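Local coordinates for salt-tolerant glutaminase (Micrococcus luteus, PDB 3AGD), which probably hydrolyses L-glutamine to L-glutamate and ammonium, as a salt-tolerant member of the glutaminase family, at residues Glu160-His172 / Asp182-Gln194. Sequence-based numbering, arbitrary orientation.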
ATOM      1  N   GLU A 160      -6.233  23.940 -27.985  1.00 28.37           N
ATOM      2  CA  GLU A 160      -6.106  22.499 -28.163  1.00 28.35           C
ATOM      3  C   GLU A 160      -7.167  21.908 -29.083  1.00 25.92           C
ATOM      4  O   GLU A 160      -6.904  20.940 -29.797  1.00 24.39           O
ATOM      5  CB  GLU A 160      -6.131  21.789 -26.807  1.00 29.97           C
ATOM      6  CG  GLU A 160      -6.317  20.284 -26.912  1.00 30.26           C
ATOM      7  CD  GLU A 160      -5.856  19.542 -25.675  1.00 31.75           C
ATOM      8  OE1 GLU A 160      -5.831  20.144 -24.579  1.00 30.27           O
ATOM      9  OE2 GLU A 160      -5.528  18.344 -25.801  1.00 33.87           O
ATOM     10  N   MET A 161      -8.363  22.486 -29.081  1.00 22.87           N
ATOM     11  CA  MET A 161      -9.418  21.975 -29.942  1.00 24.78           C
ATOM     12  C   MET A 161      -9.056  22.113 -31.419  1.00 25.22           C
ATOM     13  O   MET A 161      -9.635  21.438 -32.270  1.00 23.38           O
ATOM     14  CB  MET A 161     -10.735  22.696 -29.655  1.00 23.18           C
ATOM     15  CG  MET A 161     -11.465  22.169 -28.430  1.00 22.67           C
ATOM     16  SD  MET A 161     -11.983  20.437 -28.619  1.00 23.15           S
ATOM     17  CE  MET A 161     -13.468  20.646 -29.603  1.00 21.46           C
ATOM     18  N   ALA A 162      -8.087  22.976 -31.717  1.00 25.38           N
ATOM     19  CA  ALA A 162      -7.652  23.201 -33.095  1.00 24.87           C
ATOM     20  C   ALA A 162      -6.679  22.125 -33.575  1.00 24.39           C
ATOM     21  O   ALA A 162      -6.436  21.986 -34.775  1.00 25.49           O
ATOM     22  CB  ALA A 162      -7.003  24.571 -33.216  1.00 25.52           C
ATOM     23  N   VAL A 163      -6.123  21.367 -32.633  1.00 22.49           N
ATOM     24  CA  VAL A 163      -5.175  20.308 -32.957  1.00 20.28           C
ATOM     25  C   VAL A 163      -5.502  19.032 -32.183  1.00 18.68           C
ATOM     26  O   VAL A 163      -4.659  18.500 -31.463  1.00 15.37           O
ATOM     27  CB  VAL A 163      -3.721  20.747 -32.628  1.00 25.70           C
ATOM     28  CG1 VAL A 163      -3.282  21.843 -33.584  1.00 25.94           C
ATOM     29  CG2 VAL A 163      -3.637  21.263 -31.191  1.00 25.21           C
ATOM     30  N   SER A 164      -6.724  18.532 -32.348  1.00 19.82           N
ATOM     31  CA  SER A 164      -7.149  17.326 -31.645  1.00 20.17           C
ATOM     32  C   SER A 164      -7.386  16.112 -32.542  1.00 18.54           C
ATOM     33  O   SER A 164      -8.137  15.206 -32.178  1.00 19.77           O
ATOM     34  CB  SER A 164      -8.422  17.617 -30.842  1.00 21.37           C
ATOM     35  OG  SER A 164      -8.194  18.609 -29.854  1.00 24.01           O
ATOM     36  N   ASP A 165      -6.740  16.076 -33.702  1.00 17.18           N
ATOM     37  CA  ASP A 165      -6.925  14.954 -34.605  1.00 18.40           C
ATOM     38  C   ASP A 165      -6.662  13.594 -33.960  1.00 19.17           C
ATOM     39  O   ASP A 165      -7.429  12.655 -34.173  1.00 19.94           O
ATOM     40  CB  ASP A 165      -6.061  15.114 -35.860  1.00 20.57           C
ATOM     41  CG  ASP A 165      -6.731  15.967 -36.919  1.00 21.41           C
ATOM     42  OD1 ASP A 165      -7.900  15.687 -37.254  1.00 21.93           O
ATOM     43  OD2 ASP A 165      -6.093  16.911 -37.422  1.00 21.89           O
ATOM     44  N   ARG A 166      -5.599  13.478 -33.167  1.00 17.15           N
ATOM     45  CA  ARG A 166      -5.306  12.196 -32.536  1.00 15.00           C
ATOM     46  C   ARG A 166      -6.429  11.755 -31.604  1.00 16.19           C
ATOM     47  O   ARG A 166      -6.871  10.606 -31.665  1.00 17.84           O
ATOM     48  CB  ARG A 166      -3.973  12.228 -31.771  1.00 15.25           C
ATOM     49  CG  ARG A 166      -3.673  10.894 -31.069  1.00 15.18           C
ATOM     50  CD  ARG A 166      -2.219  10.732 -30.641  1.00 14.01           C
ATOM     51  NE  ARG A 166      -1.993   9.425 -30.021  1.00 13.59           N
ATOM     52  CZ  ARG A 166      -2.423   9.074 -28.809  1.00 17.84           C
ATOM     53  NH1 ARG A 166      -3.101   9.934 -28.057  1.00 15.66           N
ATOM     54  NH2 ARG A 166      -2.197   7.846 -28.351  1.00 18.70           N
ATOM     55  N   ASN A 167      -6.901  12.651 -30.741  1.00 14.99           N
ATOM     56  CA  ASN A 167      -7.983  12.270 -29.831  1.00 16.99           C
ATOM     57  C   ASN A 167      -9.286  12.006 -30.582  1.00 18.02           C
ATOM     58  O   ASN A 167     -10.091  11.163 -30.167  1.00 17.26           O
ATOM     59  CB  ASN A 167      -8.195  13.335 -28.748  1.00 19.28           C
ATOM     60  CG  ASN A 167      -7.173  13.230 -27.631  1.00 17.32           C
ATOM     61  OD1 ASN A 167      -6.784  12.129 -27.238  1.00 18.69           O
ATOM     62  ND2 ASN A 167      -6.745  14.369 -27.107  1.00 15.67           N
ATOM     63  N   LEU A 168      -9.497  12.735 -31.677  1.00 15.90           N
ATOM     64  CA  LEU A 168     -10.685  12.543 -32.508  1.00 14.07           C
ATOM     65  C   LEU A 168     -10.571  11.154 -33.145  1.00 12.98           C
ATOM     66  O   LEU A 168     -11.563  10.452 -33.327  1.00 16.55           O
ATOM     67  CB  LEU A 168     -10.753  13.623 -33.591  1.00 12.71           C
ATOM     68  CG  LEU A 168     -11.212  15.013 -33.128  1.00 14.20           C
ATOM     69  CD1 LEU A 168     -10.861  16.084 -34.175  1.00 11.77           C
ATOM     70  CD2 LEU A 168     -12.705  14.971 -32.873  1.00  9.03           C
ATOM     71  N   SER A 169      -9.347  10.757 -33.472  1.00 13.41           N
ATOM     72  CA  SER A 169      -9.110   9.441 -34.055  1.00 13.76           C
ATOM     73  C   SER A 169      -9.508   8.372 -33.043  1.00 16.40           C
ATOM     74  O   SER A 169     -10.221   7.425 -33.373  1.00 17.90           O
ATOM     75  CB  SER A 169      -7.637   9.270 -34.408  1.00  9.75           C
ATOM     76  OG  SER A 169      -7.368   7.919 -34.727  1.00 16.30           O
ATOM     77  N   LEU A 170      -9.042   8.528 -31.808  1.00 14.12           N
ATOM     78  CA  LEU A 170      -9.367   7.572 -30.758  1.00 16.16           C
ATOM     79  C   LEU A 170     -10.880   7.532 -30.549  1.00 18.43           C
ATOM     80  O   LEU A 170     -11.478   6.459 -30.469  1.00 20.56           O
ATOM     81  CB  LEU A 170      -8.661   7.954 -29.456  1.00 16.70           C
ATOM     82  CG  LEU A 170      -7.122   7.992 -29.501  1.00 17.84           C
ATOM     83  CD1 LEU A 170      -6.577   8.414 -28.140  1.00 14.10           C
ATOM     84  CD2 LEU A 170      -6.574   6.614 -29.891  1.00 16.64           C
ATOM     85  N   ALA A 171     -11.499   8.705 -30.479  1.00 17.76           N
ATOM     86  CA  ALA A 171     -12.940   8.789 -30.288  1.00 16.35           C
ATOM     87  C   ALA A 171     -13.696   8.054 -31.395  1.00 18.12           C
ATOM     88  O   ALA A 171     -14.637   7.307 -31.118  1.00 21.00           O
ATOM     89  CB  ALA A 171     -13.380  10.248 -30.228  1.00 14.99           C
ATOM     90  N   HIS A 172     -13.296   8.265 -32.646  1.00 17.97           N
ATOM     91  CA  HIS A 172     -13.959   7.588 -33.763  1.00 17.98           C
ATOM     92  C   HIS A 172     -13.801   6.077 -33.664  1.00 17.53           C
ATOM     93  O   HIS A 172     -14.752   5.331 -33.885  1.00 20.90           O
ATOM     94  CB  HIS A 172     -13.406   8.077 -35.105  1.00 14.98           C
ATOM     95  CG  HIS A 172     -14.059   9.328 -35.609  1.00 15.93           C
ATOM     96  ND1 HIS A 172     -15.381   9.373 -35.997  1.00 13.82           N
ATOM     97  CD2 HIS A 172     -13.573  10.578 -35.794  1.00 19.40           C
ATOM     98  CE1 HIS A 172     -15.680  10.595 -36.401  1.00 13.50           C
ATOM     99  NE2 HIS A 172     -14.599  11.346 -36.290  1.00 17.30           N
ATOM    100  N   ASP A 182     -22.182   8.975 -28.387  1.00 21.09           N
ATOM    101  CA  ASP A 182     -22.300  10.297 -28.987  1.00 21.77           C
ATOM    102  C   ASP A 182     -21.168  10.547 -29.979  1.00 23.27           C
ATOM    103  O   ASP A 182     -20.263   9.727 -30.111  1.00 23.98           O
ATOM    104  CB  ASP A 182     -22.334  11.355 -27.889  1.00 22.21           C
ATOM    105  CG  ASP A 182     -23.536  11.184 -26.975  1.00 25.21           C
ATOM    106  OD1 ASP A 182     -23.353  10.971 -25.758  1.00 19.68           O
ATOM    107  OD2 ASP A 182     -24.676  11.245 -27.485  1.00 26.70           O
ATOM    108  N   SER A 183     -21.217  11.671 -30.684  1.00 21.71           N
ATOM    109  CA  SER A 183     -20.196  11.958 -31.687  1.00 23.68           C
ATOM    110  C   SER A 183     -18.796  12.090 -31.117  1.00 22.97           C
ATOM    111  O   SER A 183     -18.612  12.439 -29.950  1.00 21.17           O
ATOM    112  CB  SER A 183     -20.540  13.231 -32.463  1.00 21.48           C
ATOM    113  OG  SER A 183     -20.397  14.375 -31.644  1.00 27.30           O
ATOM    114  N   ALA A 184     -17.812  11.803 -31.963  1.00 24.03           N
ATOM    115  CA  ALA A 184     -16.410  11.889 -31.584  1.00 24.33           C
ATOM    116  C   ALA A 184     -16.104  13.323 -31.165  1.00 24.64           C
ATOM    117  O   ALA A 184     -15.402  13.567 -30.182  1.00 25.41           O
ATOM    118  CB  ALA A 184     -15.531  11.486 -32.766  1.00 20.11           C
ATOM    119  N   GLU A 185     -16.652  14.268 -31.921  1.00 23.02           N
ATOM    120  CA  GLU A 185     -16.454  15.684 -31.656  1.00 25.38           C
ATOM    121  C   GLU A 185     -16.965  16.111 -30.274  1.00 21.16           C
ATOM    122  O   GLU A 185     -16.309  16.888 -29.576  1.00 23.38           O
ATOM    123  CB  GLU A 185     -17.142  16.509 -32.748  1.00 30.16           C
ATOM    124  CG  GLU A 185     -17.010  18.007 -32.574  1.00 46.48           C
ATOM    125  CD  GLU A 185     -15.588  18.499 -32.767  1.00 55.81           C
ATOM    126  OE1 GLU A 185     -15.341  19.704 -32.544  1.00 61.96           O
ATOM    127  OE2 GLU A 185     -14.720  17.681 -33.148  1.00 54.52           O
ATOM    128  N   GLU A 186     -18.129  15.598 -29.883  1.00 15.99           N
ATOM    129  CA  GLU A 186     -18.736  15.936 -28.594  1.00 19.28           C
ATOM    130  C   GLU A 186     -17.964  15.368 -27.404  1.00 18.75           C
ATOM    131  O   GLU A 186     -17.835  16.017 -26.364  1.00 18.14           O
ATOM    132  CB  GLU A 186     -20.179  15.427 -28.541  1.00 19.65           C
ATOM    133  CG  GLU A 186     -20.928  15.779 -27.261  1.00 24.61           C
ATOM    134  CD  GLU A 186     -22.321  15.164 -27.205  1.00 29.27           C
ATOM    135  OE1 GLU A 186     -23.017  15.181 -28.242  1.00 32.54           O
ATOM    136  OE2 GLU A 186     -22.722  14.676 -26.125  1.00 28.23           O
ATOM    137  N   ILE A 187     -17.461  14.150 -27.550  1.00 18.52           N
ATOM    138  CA  ILE A 187     -16.714  13.530 -26.466  1.00 16.64           C
ATOM    139  C   ILE A 187     -15.324  14.139 -26.343  1.00 14.42           C
ATOM    140  O   ILE A 187     -14.830  14.350 -25.241  1.00 17.35           O
ATOM    141  CB  ILE A 187     -16.619  12.007 -26.669  1.00 20.99           C
ATOM    142  CG1 ILE A 187     -18.029  11.408 -26.636  1.00 22.89           C
ATOM    143  CG2 ILE A 187     -15.765  11.383 -25.581  1.00 21.82           C
ATOM    144  CD1 ILE A 187     -18.805  11.734 -25.351  1.00 21.10           C
ATOM    145  N   VAL A 188     -14.695  14.441 -27.471  1.00 13.93           N
ATOM    146  CA  VAL A 188     -13.373  15.049 -27.431  1.00 13.88           C
ATOM    147  C   VAL A 188     -13.458  16.454 -26.836  1.00 16.66           C
ATOM    148  O   VAL A 188     -12.593  16.852 -26.056  1.00 16.24           O
ATOM    149  CB  VAL A 188     -12.748  15.121 -28.839  1.00 16.19           C
ATOM    150  CG1 VAL A 188     -11.542  16.048 -28.840  1.00 14.29           C
ATOM    151  CG2 VAL A 188     -12.337  13.720 -29.289  1.00 13.97           C
ATOM    152  N   ALA A 189     -14.506  17.197 -27.190  1.00 14.71           N
ATOM    153  CA  ALA A 189     -14.674  18.554 -26.677  1.00 14.56           C
ATOM    154  C   ALA A 189     -14.804  18.549 -25.155  1.00 16.09           C
ATOM    155  O   ALA A 189     -14.225  19.394 -24.473  1.00 17.09           O
ATOM    156  CB  ALA A 189     -15.907  19.216 -27.313  1.00 11.37           C
ATOM    157  N   GLY A 190     -15.564  17.596 -24.625  1.00 16.56           N
ATOM    158  CA  GLY A 190     -15.735  17.508 -23.186  1.00 17.42           C
ATOM    159  C   GLY A 190     -14.441  17.126 -22.488  1.00 18.34           C
ATOM    160  O   GLY A 190     -14.106  17.661 -21.431  1.00 20.29           O
ATOM    161  N   TYR A 191     -13.705  16.196 -23.078  1.00 19.25           N
ATOM    162  CA  TYR A 191     -12.441  15.756 -22.503  1.00 17.63           C
ATOM    163  C   TYR A 191     -11.409  16.886 -22.547  1.00 17.90           C
ATOM    164  O   TYR A 191     -10.642  17.080 -21.602  1.00 18.64           O
ATOM    165  CB  TYR A 191     -11.920  14.538 -23.266  1.00 18.40           C
ATOM    166  CG  TYR A 191     -10.491  14.171 -22.933  1.00 19.70           C
ATOM    167  CD1 TYR A 191     -10.157  13.641 -21.691  1.00 17.28           C
ATOM    168  CD2 TYR A 191      -9.468  14.383 -23.856  1.00 18.23           C
ATOM    169  CE1 TYR A 191      -8.836  13.335 -21.372  1.00 16.57           C
ATOM    170  CE2 TYR A 191      -8.147  14.082 -23.549  1.00 19.03           C
ATOM    171  CZ  TYR A 191      -7.838  13.563 -22.305  1.00 19.08           C
ATOM    172  OH  TYR A 191      -6.526  13.305 -21.985  1.00 20.02           O
ATOM    173  N   VAL A 192     -11.384  17.634 -23.644  1.00 16.27           N
ATOM    174  CA  VAL A 192     -10.437  18.735 -23.755  1.00 15.19           C
ATOM    175  C   VAL A 192     -10.757  19.817 -22.726  1.00 13.81           C
ATOM    176  O   VAL A 192      -9.854  20.387 -22.112  1.00 16.27           O
ATOM    177  CB  VAL A 192     -10.444  19.350 -25.170  1.00 18.89           C
ATOM    178  CG1 VAL A 192      -9.556  20.593 -25.205  1.00 20.85           C
ATOM    179  CG2 VAL A 192      -9.931  18.324 -26.184  1.00 17.09           C
ATOM    180  N   ALA A 193     -12.043  20.093 -22.535  1.00 15.61           N
ATOM    181  CA  ALA A 193     -12.478  21.104 -21.576  1.00 16.23           C
ATOM    182  C   ALA A 193     -12.102  20.648 -20.169  1.00 15.65           C
ATOM    183  O   ALA A 193     -11.682  21.439 -19.329  1.00 16.12           O
ATOM    184  CB  ALA A 193     -13.975  21.296 -21.678  1.00 10.30           C
ATOM    185  N   GLN A 194     -12.263  19.356 -19.937  1.00 15.69           N
ATOM    186  CA  GLN A 194     -11.941  18.734 -18.662  1.00 17.33           C
ATOM    187  C   GLN A 194     -10.465  18.962 -18.345  1.00 16.58           C
ATOM    188  O   GLN A 194     -10.099  19.261 -17.205  1.00 16.36           O
ATOM    189  CB  GLN A 194     -12.254  17.241 -18.769  1.00 22.42           C
ATOM    190  CG  GLN A 194     -11.565  16.320 -17.787  1.00 25.71           C
ATOM    191  CD  GLN A 194     -11.743  14.860 -18.183  1.00 25.72           C
ATOM    192  OE1 GLN A 194     -12.814  14.465 -18.651  1.00 20.54           O
ATOM    193  NE2 GLN A 194     -10.702  14.055 -17.990  1.00 23.32           N
TER
HETATM  194  O   HOH W   1      -7.144  21.387 -22.566  1.00 31.70           O
HETATM  195  O   HOH W   2      -4.577  14.707 -24.386  1.00 13.77           O
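Glu160 O, beside a side chain packed against Val192, is gripped from opposite faces of its plane: Ser164 OG donates at 2.7 Å from above that plane, and Val163 N at 3.0 Å. Both bonds close the turn that leads from helix 154-161 into helix 165-176, while a water donating to both Glu160 OE1 and Val192 O links helix 154-161 to helix 184-195. With CG anti to the backbone N (chi1 167°), Glu160 brings CG 3.7 Å from Val192 CG1. Met161, bent at chi2 and chi3, curls over helix 184-195, its CE 3.6 Å from Ala189 CB. Val188 branches both ways: CG1 packs against Ser164 CB and CG2 lies against Asn167 O and Ala171 CB. At the far end the methyls of Ala171 and Ala184 meet at 3.5 Å, and Ala184 CB sits over the His172 ring centre, a CH-pi contact 6° off the normal. Asn167, bonded by OD1 to Asn114, presents ND2 at the Tyr191 ring edge; both residues, like Glu160, bind L-glutamate, consistent with the two segments together forming part of that pocket. The axes of segments 165-172 and 184-194 approach to 8.8 Å, N-to-C directions 127° apart, with helix 114-123 against Tyr191 and Tyr157 of helix 154-161 touching Ala189 and Val192.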